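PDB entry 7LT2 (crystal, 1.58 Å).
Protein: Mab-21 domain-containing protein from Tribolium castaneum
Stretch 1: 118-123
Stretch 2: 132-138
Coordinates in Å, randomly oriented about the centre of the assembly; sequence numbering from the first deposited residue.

Stretch 1 118-123: FRKKFL
Stretch 2 (132-138) GKTLRWM

The two stretches belong to one chain and meet as two helices set nearly at right angles. Residues 118-122 form the end of one helix, and Leu-123, with phi/psi of -111/141, is the first residue to leave helical values. Residues 132-138 lie within a second helix that extends beyond both ends of the stretch, with phi near -65 and psi near -42 throughout. The axes approach to 9.0 Å, and their N-to-C directions differ by 99°. The register is fixed by Phe-122 and Lys-133, whose CA atoms are 5.2 Å apart. Within stretch 1, Phe-122 N bonds to Phe-118 O at 2.9 Å and Leu-123 N to Arg-119 O at 3.0 Å; phi/psi drifts from -57/-40 at Lys-120 through -85/-28 at Lys-121 to -122/-23 at Phe-122.

Stretch 2 opens with Gly-132, which touches nothing in stretch 1. Its carbonyl serves the helix, Gly-132 O accepting from Arg-136 N at 2.9 Å.

Lys-133 is the polar centre of the contact. Its CA-to-CB bond points toward stretch 1, and chi angles of -61° (m), -173° (t), 76° (p) and 163° (t) carry the ammonium group to the end of the first helix. There Lys-133 NZ donates to Lys-120 O and to Leu-123 O, each at 2.8 Å. A lysine suits this place because its long aliphatic chain can cross the gap while its charged end supplies several protons to backbone carbonyls where the helix finishes. Nearer the backbone, Lys-133 CB packs 3.3 Å from Lys-121 O. Water 1 joins the main chains beside this contact, donating to Lys-121 O and to Lys-133 O, with its oxygen 2.8 Å from each.

Thr-134 (chi1 -60°, m) projects sideways. Thr-134 OG1 lies 3.6 Å from Phe-122 CD2, at the edge of the phenyl ring and near its plane, and is hydrogen-bonded just outside the stretch. Leu-135 (m, t) is out of reach of stretch 1, and Arg-136, sideways and exposed, also makes no contact with it.

Trp-137, one turn beyond Lys-133, again points toward stretch 1; Trp-137 N bonds to Lys-133 O at 2.9 Å. Chi1 of 177° (t) and chi2 of 83° present one indole face to Phe-122. The CA-to-CB bond of Phe-122 points away, yet chi1 of -68° (m) and chi2 of 90° bring the ring's end back, with Phe-122 CZ 3.3 Å from Trp-137 CD2. The pair is edge-to-face: the Phe-122 ring centroid is 4.6 Å from that of the Trp-137 five-membered ring, with planes at 51°, which sets polarised C-H groups against the electron-rich indole. Lys-121 (m, m, t, p) adds aliphatic packing, with Lys-121 CB 3.9 Å from Trp-137 CD1. Water 2 accepts from Trp-137 NE1 at 2.9 Å and, weakly, from Lys-121 NZ at 3.3 Å, giving the indole nitrogen a polar partner.

Met-138 (t, p, p) turns sideways without contact, Met-138 N bonding to Thr-134 O at 3.0 Å. Altogether the stretches bury 406 Å².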

# COMPACT_ATOMS: atom_id res chain seq x y z
N PHE A 118 -12.18 -26.04 -1.33
CA PHE A 118 -10.99 -25.20 -1.40
C PHE A 118 -10.18 -25.48 -2.66
O PHE A 118 -9.76 -24.55 -3.36
CB PHE A 118 -10.12 -25.38 -0.15
CG PHE A 118 -8.91 -24.48 -0.12
CD1 PHE A 118 -9.00 -23.20 0.40
CD2 PHE A 118 -7.69 -24.91 -0.63
CE1 PHE A 118 -7.89 -22.36 0.42
CE2 PHE A 118 -6.58 -24.07 -0.61
CZ PHE A 118 -6.69 -22.79 -0.09
N ARG A 119 -9.96 -26.76 -2.97
CA ARG A 119 -9.19 -27.10 -4.16
C ARG A 119 -9.84 -26.55 -5.42
O ARG A 119 -9.17 -25.90 -6.24
CB ARG A 119 -9.02 -28.63 -4.25
CG ARG A 119 -8.23 -29.09 -5.45
CD ARG A 119 -7.98 -30.60 -5.43
NE ARG A 119 -6.86 -30.97 -4.57
CZ ARG A 119 -6.91 -31.87 -3.60
NH1 ARG A 119 -8.03 -32.52 -3.32
NH2 ARG A 119 -5.81 -32.14 -2.91
N LYS A 120 -11.14 -26.79 -5.60
CA LYS A 120 -11.84 -26.29 -6.78
C LYS A 120 -11.73 -24.78 -6.90
O LYS A 120 -11.59 -24.25 -8.01
CB LYS A 120 -13.33 -26.66 -6.73
CG LYS A 120 -13.69 -28.11 -6.84
CD LYS A 120 -15.21 -28.20 -6.92
CE LYS A 120 -15.74 -29.38 -6.16
NZ LYS A 120 -15.36 -29.29 -4.74
N LYS A 121 -11.83 -24.07 -5.78
CA LYS A 121 -11.95 -22.62 -5.82
C LYS A 121 -10.61 -21.90 -5.92
O LYS A 121 -10.56 -20.80 -6.46
CB LYS A 121 -12.69 -22.11 -4.58
CG LYS A 121 -14.14 -22.57 -4.45
CD LYS A 121 -14.98 -22.13 -5.64
CE LYS A 121 -16.43 -22.54 -5.45
NZ LYS A 121 -17.01 -21.96 -4.21
N PHE A 122 -9.53 -22.50 -5.41
CA PHE A 122 -8.27 -21.78 -5.26
C PHE A 122 -7.07 -22.39 -5.98
O PHE A 122 -6.11 -21.66 -6.22
CB PHE A 122 -7.88 -21.66 -3.77
CG PHE A 122 -8.77 -20.77 -2.97
CD1 PHE A 122 -9.89 -21.28 -2.33
CD2 PHE A 122 -8.47 -19.42 -2.82
CE1 PHE A 122 -10.70 -20.45 -1.56
CE2 PHE A 122 -9.28 -18.60 -2.06
CZ PHE A 122 -10.40 -19.11 -1.43
N LEU A 123 -7.08 -23.68 -6.29
CA LEU A 123 -5.87 -24.39 -6.66
C LEU A 123 -5.87 -24.79 -8.13
O LEU A 123 -6.90 -25.19 -8.68
CB LEU A 123 -5.68 -25.65 -5.80
CG LEU A 123 -5.60 -25.36 -4.30
CD1 LEU A 123 -5.37 -26.67 -3.53
CD2 LEU A 123 -4.51 -24.34 -4.01
N GLY A 132 -5.41 -16.08 -10.29
CA GLY A 132 -6.66 -15.81 -10.98
C GLY A 132 -7.86 -16.44 -10.29
O GLY A 132 -8.90 -15.80 -10.15
N LYS A 133 -7.72 -17.69 -9.85
CA LYS A 133 -8.82 -18.35 -9.15
C LYS A 133 -9.14 -17.62 -7.85
O LYS A 133 -10.32 -17.43 -7.52
CB LYS A 133 -8.48 -19.81 -8.88
CG LYS A 133 -8.24 -20.62 -10.15
CD LYS A 133 -8.07 -22.10 -9.86
CE LYS A 133 -9.41 -22.75 -9.55
NZ LYS A 133 -9.37 -24.25 -9.67
N THR A 134 -8.11 -17.21 -7.11
CA THR A 134 -8.32 -16.48 -5.86
C THR A 134 -9.06 -15.17 -6.11
O THR A 134 -9.99 -14.82 -5.38
CB THR A 134 -6.97 -16.21 -5.18
OG1 THR A 134 -6.31 -17.45 -4.88
CG2 THR A 134 -7.16 -15.43 -3.87
N LEU A 135 -8.64 -14.42 -7.13
CA LEU A 135 -9.29 -13.15 -7.41
C LEU A 135 -10.74 -13.35 -7.85
O LEU A 135 -11.62 -12.58 -7.44
CB LEU A 135 -8.50 -12.39 -8.48
CG LEU A 135 -7.15 -11.81 -8.01
CD1 LEU A 135 -6.26 -11.48 -9.21
CD2 LEU A 135 -7.37 -10.56 -7.16
N ARG A 136 -11.00 -14.38 -8.65
CA ARG A 136 -12.38 -14.64 -9.08
C ARG A 136 -13.24 -15.05 -7.90
O ARG A 136 -14.42 -14.67 -7.82
CB ARG A 136 -12.40 -15.72 -10.17
CG ARG A 136 -11.79 -15.25 -11.47
CD ARG A 136 -12.12 -16.19 -12.62
NE ARG A 136 -11.45 -17.48 -12.48
CZ ARG A 136 -10.20 -17.71 -12.85
NH1 ARG A 136 -9.44 -16.76 -13.37
NH2 ARG A 136 -9.70 -18.94 -12.71
N TRP A 137 -12.68 -15.83 -6.97
CA TRP A 137 -13.43 -16.25 -5.79
C TRP A 137 -13.81 -15.05 -4.93
O TRP A 137 -14.96 -14.94 -4.48
CB TRP A 137 -12.61 -17.25 -4.99
CG TRP A 137 -13.25 -17.70 -3.71
CD1 TRP A 137 -14.17 -18.69 -3.56
CD2 TRP A 137 -12.98 -17.21 -2.40
NE1 TRP A 137 -14.51 -18.84 -2.23
CE2 TRP A 137 -13.78 -17.94 -1.50
CE3 TRP A 137 -12.13 -16.22 -1.89
CZ2 TRP A 137 -13.77 -17.70 -0.13
CZ3 TRP A 137 -12.12 -15.98 -0.53
CH2 TRP A 137 -12.93 -16.72 0.34
N MET A 138 -12.87 -14.13 -4.71
CA MET A 138 -13.16 -12.96 -3.88
C MET A 138 -14.16 -12.04 -4.57
O MET A 138 -15.07 -11.51 -3.92
CB MET A 138 -11.87 -12.22 -3.55
CG MET A 138 -12.07 -10.96 -2.72
SD MET A 138 -12.84 -11.29 -1.12
CE MET A 138 -11.50 -12.10 -0.25
O HOH W 1 -12.23 -19.35 -8.10
O HOH W 2 -16.47 -20.76 -1.16